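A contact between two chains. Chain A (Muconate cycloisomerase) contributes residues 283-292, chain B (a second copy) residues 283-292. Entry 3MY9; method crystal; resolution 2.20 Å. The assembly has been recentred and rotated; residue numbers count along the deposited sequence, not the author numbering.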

# COMPACT_ATOMS: atom_id res chain seq x y z
N GLN A 283 10.13 -28.24 -10.12
CA GLN A 283 9.24 -28.68 -9.03
C GLN A 283 9.25 -27.68 -7.86
O GLN A 283 8.24 -27.53 -7.18
CB GLN A 283 9.63 -30.06 -8.54
CG GLN A 283 9.27 -31.19 -9.51
CD GLN A 283 9.22 -32.55 -8.81
OE1 GLN A 283 10.06 -32.85 -7.96
NE2 GLN A 283 8.22 -33.37 -9.15
N SER A 284 10.37 -27.01 -7.61
CA SER A 284 10.40 -25.97 -6.57
C SER A 284 9.50 -24.80 -7.00
O SER A 284 8.73 -24.28 -6.19
CB SER A 284 11.82 -25.45 -6.36
OG SER A 284 12.66 -26.48 -5.91
N LEU A 285 9.63 -24.40 -8.27
CA LEU A 285 8.80 -23.38 -8.87
C LEU A 285 7.33 -23.74 -8.67
O LEU A 285 6.53 -22.92 -8.19
CB LEU A 285 9.12 -23.27 -10.36
CG LEU A 285 8.43 -22.18 -11.17
CD1 LEU A 285 9.08 -22.05 -12.54
CD2 LEU A 285 6.99 -22.54 -11.37
N MET A 286 6.97 -24.96 -9.02
CA MET A 286 5.57 -25.39 -8.87
C MET A 286 5.07 -25.51 -7.39
O MET A 286 3.89 -25.36 -7.14
CB MET A 286 5.31 -26.63 -9.70
CG MET A 286 5.29 -26.31 -11.21
SD MET A 286 4.17 -24.99 -11.72
CE MET A 286 2.66 -25.69 -11.20
N ALA A 287 5.96 -25.66 -6.41
CA ALA A 287 5.51 -25.61 -5.01
C ALA A 287 4.99 -24.21 -4.65
O ALA A 287 4.01 -24.07 -3.93
CB ALA A 287 6.63 -25.98 -4.07
N ILE A 288 5.68 -23.19 -5.15
CA ILE A 288 5.26 -21.83 -4.96
C ILE A 288 3.90 -21.60 -5.65
O ILE A 288 2.99 -21.03 -5.05
CB ILE A 288 6.25 -20.82 -5.52
CG1 ILE A 288 7.58 -20.90 -4.78
CG2 ILE A 288 5.69 -19.40 -5.40
CD1 ILE A 288 8.70 -20.28 -5.52
N ALA A 289 3.80 -22.05 -6.90
CA ALA A 289 2.65 -21.82 -7.72
C ALA A 289 1.40 -22.54 -7.16
O ALA A 289 0.33 -21.95 -7.17
CB ALA A 289 2.93 -22.24 -9.20
N ASP A 290 1.56 -23.78 -6.69
CA ASP A 290 0.46 -24.54 -6.05
C ASP A 290 -0.06 -23.81 -4.80
O ASP A 290 -1.26 -23.66 -4.62
CB ASP A 290 0.92 -25.97 -5.63
CG ASP A 290 1.13 -26.90 -6.82
OD1 ASP A 290 0.81 -26.50 -7.97
OD2 ASP A 290 1.66 -28.03 -6.60
N THR A 291 0.85 -23.36 -3.94
CA THR A 291 0.46 -22.60 -2.77
C THR A 291 -0.30 -21.33 -3.19
O THR A 291 -1.30 -20.98 -2.59
CB THR A 291 1.68 -22.25 -1.89
OG1 THR A 291 2.40 -23.45 -1.62
CG2 THR A 291 1.23 -21.63 -0.57
N ALA A 292 0.15 -20.69 -4.26
CA ALA A 292 -0.46 -19.45 -4.72
C ALA A 292 -1.71 -19.64 -5.58
O ALA A 292 -2.35 -18.66 -5.91
CB ALA A 292 0.54 -18.60 -5.50
N GLN B 283 9.79 -30.04 2.08
CA GLN B 283 10.67 -29.57 0.99
C GLN B 283 9.97 -28.53 0.11
O GLN B 283 10.62 -27.65 -0.43
CB GLN B 283 11.16 -30.74 0.15
CG GLN B 283 12.20 -31.62 0.84
CD GLN B 283 13.01 -32.45 -0.16
OE1 GLN B 283 12.45 -32.98 -1.12
NE2 GLN B 283 14.32 -32.56 0.06
N SER B 284 8.65 -28.64 -0.07
CA SER B 284 7.92 -27.61 -0.82
C SER B 284 7.96 -26.28 -0.05
O SER B 284 8.20 -25.23 -0.64
CB SER B 284 6.46 -28.02 -1.02
OG SER B 284 6.38 -29.20 -1.77
N LEU B 285 7.73 -26.37 1.26
CA LEU B 285 7.81 -25.24 2.16
C LEU B 285 9.19 -24.57 2.01
O LEU B 285 9.29 -23.36 1.80
CB LEU B 285 7.63 -25.71 3.60
CG LEU B 285 7.59 -24.66 4.71
CD1 LEU B 285 7.10 -25.28 6.01
CD2 LEU B 285 8.96 -24.12 4.93
N MET B 286 10.24 -25.37 2.08
CA MET B 286 11.60 -24.82 1.94
C MET B 286 11.94 -24.26 0.52
O MET B 286 12.77 -23.37 0.41
CB MET B 286 12.62 -25.81 2.46
CG MET B 286 12.56 -25.92 4.00
SD MET B 286 12.70 -24.37 4.91
CE MET B 286 14.28 -23.86 4.36
N ALA B 287 11.25 -24.67 -0.53
CA ALA B 287 11.46 -24.02 -1.84
C ALA B 287 11.00 -22.56 -1.80
O ALA B 287 11.63 -21.68 -2.39
CB ALA B 287 10.71 -24.74 -2.93
N ILE B 288 9.87 -22.31 -1.13
CA ILE B 288 9.38 -20.98 -0.94
C ILE B 288 10.37 -20.15 -0.11
O ILE B 288 10.71 -19.03 -0.47
CB ILE B 288 8.02 -20.94 -0.24
CG1 ILE B 288 6.96 -21.62 -1.09
CG2 ILE B 288 7.61 -19.49 0.03
CD1 ILE B 288 5.75 -22.01 -0.32
N ALA B 289 10.83 -20.74 1.00
CA ALA B 289 11.67 -20.07 1.94
C ALA B 289 13.04 -19.73 1.33
O ALA B 289 13.55 -18.64 1.57
CB ALA B 289 11.83 -20.91 3.25
N ASP B 290 13.63 -20.65 0.56
CA ASP B 290 14.90 -20.41 -0.16
C ASP B 290 14.78 -19.24 -1.14
O ASP B 290 15.63 -18.37 -1.18
CB ASP B 290 15.37 -21.68 -0.94
CG ASP B 290 15.86 -22.80 -0.04
OD1 ASP B 290 15.97 -22.59 1.20
OD2 ASP B 290 16.10 -23.92 -0.57
N THR B 291 13.71 -19.24 -1.94
CA THR B 291 13.47 -18.14 -2.85
C THR B 291 13.34 -16.83 -2.08
O THR B 291 13.88 -15.81 -2.49
CB THR B 291 12.22 -18.40 -3.71
OG1 THR B 291 12.34 -19.68 -4.33
CG2 THR B 291 12.09 -17.34 -4.81
N ALA B 292 12.69 -16.87 -0.92
CA ALA B 292 12.47 -15.66 -0.12
C ALA B 292 13.64 -15.26 0.76
O ALA B 292 13.58 -14.22 1.38
CB ALA B 292 11.23 -15.81 0.75

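Small side chains let helices come close, and the contact between two copies of this muconate cycloisomerase is a compact example. Residues 283-292 are helical in both chains, and an exact two-fold axis relates them, so each pairing either recurs with the chains exchanged or joins a residue to its own copy. The helices cross almost at right angles, at 96° between their N-to-C directions, with their axes approaching to 8.3 Å. A crossing this steep confines the contact to a short patch, and the two stretches together bury 297 Å². No hydrogen bond passes between them; the contact is made by packing.

Along chain A, A:Gln283 makes no contact with the other stretch, although its backbone O accepts a hydrogen bond from A:Ala287 N at 3.0 Å. The interface begins at A:Ser284. Its CA-to-CB bond points sideways, yet A:Ser284 CB lies 3.7 Å from B:Ala287 CB, a carbon-to-carbon van der Waals contact. The hydroxyl need not seek a partner across the interface, since OG is hydrogen-bonded elsewhere in the structure. Here the backbones are also at their nearest, with A:Ser284 CA and B:Ala287 CA 5.2 Å apart, a spacing compatible with side chains that extend little beyond CB.

A:Leu285, directed away, and A:Met286, out of reach, contribute nothing, and one helical turn after A:Ser284 the chain returns to the contact at A:Ala287. Its methyl points toward chain B and repeats the serine-alanine pairing in reverse, A:Ala287 CB to B:Ser284 CB at 3.7 Å. It also faces its own copy more loosely, with A:Ala287 CB 4.4 Å from B:Ala287 CB.

A:Ile288 supplies the largest buried area on its chain. Its CA-to-CB bond runs sideways, but the m, t rotamer brings the end of the side chain nearer the partner. A:Ile288 CG1 meets B:Ile288 CG1 at 3.8 Å, an apolar self-pairing in which the same side chain supplies both surfaces.

After A:Ala289 and A:Asp290, which lie out of reach, A:Thr291 points toward chain B and closes the patch. Its OG1 donates a 2.9 Å hydrogen bond to A:Ala287 O, the carbonyl one turn back that also accepts from A:Thr291 N at 3.2 Å. With its hydroxyl proton used within its own helix, A:Thr291 OG1 can rest 3.9 Å from B:Ile288 CD1 as a packing neighbour. The principle is clear: the hydroxyls of the serine and threonine find partners without bonding across the interface, while small and branched side chains fill it.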